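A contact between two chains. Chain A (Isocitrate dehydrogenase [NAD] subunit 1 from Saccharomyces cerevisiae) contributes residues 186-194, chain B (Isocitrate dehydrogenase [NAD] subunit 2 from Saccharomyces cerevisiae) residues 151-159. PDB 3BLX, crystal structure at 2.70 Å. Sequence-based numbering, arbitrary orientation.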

# COMPACT_ATOMS: atom_id res chain seq x y z
N ILE A 186 2.76 -26.36 15.80
CA ILE A 186 3.90 -27.02 15.18
C ILE A 186 4.24 -26.40 13.83
O ILE A 186 5.39 -26.03 13.59
CB ILE A 186 3.61 -28.51 14.96
CG1 ILE A 186 3.42 -29.22 16.30
CG2 ILE A 186 4.73 -29.13 14.16
CD1 ILE A 186 3.08 -30.70 16.17
N MET A 187 3.24 -26.32 12.95
CA MET A 187 3.32 -25.67 11.65
C MET A 187 3.05 -24.19 11.82
O MET A 187 2.05 -23.69 11.32
CB MET A 187 2.27 -26.22 10.67
CG MET A 187 2.13 -27.74 10.61
SD MET A 187 3.63 -28.58 10.05
CE MET A 187 3.78 -27.91 8.40
N LYS A 188 3.96 -23.50 12.49
CA LYS A 188 3.81 -22.11 12.87
C LYS A 188 3.58 -21.17 11.69
O LYS A 188 2.92 -20.14 11.83
CB LYS A 188 5.05 -21.66 13.67
CG LYS A 188 5.45 -22.64 14.73
CD LYS A 188 6.33 -22.02 15.78
CE LYS A 188 6.68 -23.08 16.84
NZ LYS A 188 7.52 -22.56 17.96
N LEU A 189 4.11 -21.53 10.53
CA LEU A 189 4.06 -20.68 9.35
C LEU A 189 2.80 -20.87 8.52
O LEU A 189 2.06 -19.92 8.30
CB LEU A 189 5.28 -20.92 8.48
CG LEU A 189 5.95 -19.68 7.92
CD1 LEU A 189 6.35 -18.81 9.10
CD2 LEU A 189 7.16 -20.10 7.12
N GLY A 190 2.59 -22.09 8.04
CA GLY A 190 1.46 -22.43 7.19
C GLY A 190 0.13 -22.44 7.92
O GLY A 190 -0.83 -21.82 7.49
N ASP A 191 0.06 -23.15 9.05
CA ASP A 191 -1.20 -23.17 9.78
C ASP A 191 -1.41 -21.90 10.56
O ASP A 191 -2.53 -21.55 10.88
CB ASP A 191 -1.35 -24.43 10.63
CG ASP A 191 -1.76 -25.65 9.78
OD1 ASP A 191 -1.48 -25.66 8.55
OD2 ASP A 191 -2.37 -26.60 10.33
N GLY A 192 -0.31 -21.19 10.82
CA GLY A 192 -0.37 -19.88 11.42
C GLY A 192 -1.01 -18.90 10.46
O GLY A 192 -1.85 -18.11 10.84
N LEU A 193 -0.62 -18.96 9.20
CA LEU A 193 -1.25 -18.17 8.17
C LEU A 193 -2.76 -18.40 8.15
O LEU A 193 -3.54 -17.45 8.04
CB LEU A 193 -0.66 -18.55 6.82
CG LEU A 193 -1.14 -17.81 5.59
CD1 LEU A 193 -0.57 -16.41 5.63
CD2 LEU A 193 -0.67 -18.56 4.38
N PHE A 194 -3.16 -19.67 8.27
CA PHE A 194 -4.55 -20.08 8.24
C PHE A 194 -5.34 -19.52 9.42
O PHE A 194 -6.36 -18.88 9.24
CB PHE A 194 -4.65 -21.62 8.19
CG PHE A 194 -6.03 -22.13 7.95
CD1 PHE A 194 -6.50 -22.32 6.66
CD2 PHE A 194 -6.88 -22.39 9.02
CE1 PHE A 194 -7.78 -22.77 6.42
CE2 PHE A 194 -8.16 -22.83 8.80
CZ PHE A 194 -8.63 -23.01 7.50
N PRO B 151 5.41 -14.78 -2.23
CA PRO B 151 5.05 -13.85 -1.15
C PRO B 151 3.89 -14.24 -0.20
O PRO B 151 3.98 -13.92 1.02
CB PRO B 151 4.72 -12.56 -1.90
CG PRO B 151 5.61 -12.63 -3.07
CD PRO B 151 5.62 -14.07 -3.50
N GLY B 152 2.85 -14.89 -0.73
CA GLY B 152 1.81 -15.40 0.17
C GLY B 152 1.71 -16.93 0.29
O GLY B 152 0.64 -17.49 0.45
N VAL B 153 2.82 -17.63 0.21
CA VAL B 153 2.74 -19.07 0.02
C VAL B 153 3.70 -19.83 0.90
O VAL B 153 4.91 -19.75 0.72
CB VAL B 153 3.01 -19.44 -1.44
CG1 VAL B 153 2.85 -20.90 -1.63
CG2 VAL B 153 2.05 -18.73 -2.37
N VAL B 154 3.16 -20.54 1.88
CA VAL B 154 4.00 -21.37 2.73
C VAL B 154 4.07 -22.74 2.11
O VAL B 154 3.08 -23.31 1.72
CB VAL B 154 3.50 -21.42 4.18
CG1 VAL B 154 4.52 -22.14 5.04
CG2 VAL B 154 3.29 -20.00 4.72
N GLN B 155 5.27 -23.26 1.97
CA GLN B 155 5.43 -24.67 1.64
C GLN B 155 5.98 -25.45 2.84
O GLN B 155 6.84 -24.95 3.58
CB GLN B 155 6.37 -24.78 0.46
CG GLN B 155 6.66 -26.16 0.01
CD GLN B 155 7.65 -26.21 -1.16
OE1 GLN B 155 8.78 -25.71 -1.05
NE2 GLN B 155 7.24 -26.79 -2.29
N SER B 156 5.46 -26.66 3.04
CA SER B 156 5.86 -27.51 4.17
C SER B 156 6.60 -28.70 3.60
O SER B 156 6.25 -29.19 2.55
CB SER B 156 4.62 -28.00 4.91
OG SER B 156 3.93 -26.92 5.53
N ILE B 157 7.62 -29.16 4.30
CA ILE B 157 8.38 -30.31 3.86
C ILE B 157 8.39 -31.29 5.01
O ILE B 157 8.80 -30.95 6.12
CB ILE B 157 9.81 -29.86 3.50
CG1 ILE B 157 9.75 -28.70 2.51
CG2 ILE B 157 10.61 -30.95 2.87
CD1 ILE B 157 11.11 -28.14 2.17
N LYS B 158 7.92 -32.50 4.76
CA LYS B 158 7.84 -33.55 5.80
C LYS B 158 8.46 -34.86 5.29
O LYS B 158 8.35 -35.21 4.12
CB LYS B 158 6.40 -33.80 6.25
CG LYS B 158 5.84 -32.75 7.21
CD LYS B 158 4.32 -32.85 7.30
CE LYS B 158 3.69 -31.50 7.68
NZ LYS B 158 2.23 -31.44 7.38
N LEU B 159 9.12 -35.57 6.19
CA LEU B 159 9.87 -36.75 5.82
C LEU B 159 9.32 -37.97 6.52
O LEU B 159 8.94 -37.91 7.69
CB LEU B 159 11.31 -36.58 6.28
CG LEU B 159 12.33 -36.96 5.23
CD1 LEU B 159 12.15 -36.05 4.07
CD2 LEU B 159 13.68 -36.78 5.84

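The contact between these two subunits of NAD-dependent isocitrate dehydrogenase is a small one of close packing, burying 308 Å² summed over both sides, with no hydrogen bond crossing between the stretches. Chain A brings a loop that runs into a helix; chain B brings an extended strand, 153-159. Along that strand the side chains alternate: V154(B), S156(B) and K158(B) point toward chain A, while V153(B), Q155(B) and I157(B) point away and make no contact here.

V154(B) is the centre of the contact and has the most area covered, 88 Å². Its chi1 is t, and both of its methyl groups lie against G190(A). CG1 of V154(B) makes the closest approaches, 3.7 Å from CB of L189(A) and 3.6 Å from the backbone N of G190(A); CG2 of V154(B) also reaches CD2 of L193(A), at 4.2 Å. A branched, compact, apolar side chain suits this position, because it can touch two leucines and the glycine backbone between them in sequence without reaching far from its strand.

The backbones come nearest at the same place, with CA of G190(A) 5.2 Å from CA of V154(B). A CB on G190(A) would point toward chain B, at 3.6 Å from CG1 of V154(B) and without a clash; as it is, the valine methyl packs on main chain. L189(A) and L193(A) are four residues apart, linked by the backbone hydrogen bond from N of L193(A) to O of L189(A) at 3.0 Å. Both direct their CB toward chain B. L193(A), with chi1 t and chi2 p, also brings CD2 to 4.3 Å from the carbonyl O of G152(B), extending the contact to the residue just before the strand.

M187(A) is the second large contributor, with 62 Å² covered, and is buried in the assembly. Its three chi angles are all m, so the chain folds compactly and carries the terminal methyl toward the strand. CE of M187(A) is 3.0 Å from OG of S156(B), a tight approach of a methyl to a hydroxyl, and 3.7 Å from CE of K158(B). The long, flexible thioether suits this site, since its unbranched chain can bend to bring a slim apolar end against two successive inward-facing residues. The backbone O of M187(A) also accepts a hydrogen bond from N of D191(A) at 3.1 Å and a weak one from N of G192(A) at 3.5 Å.

On chain B, the short side chain of S156(B), with chi1 m, keeps its hydroxyl near the strand, where it abuts the methionine methyl. The end of K158(B), CE and NZ together, lies beside the same methyl. V154(B) and M187(A) thus have the largest covered areas, and their methyls pack on apolar, hydroxyl and main-chain atoms of the facing stretch.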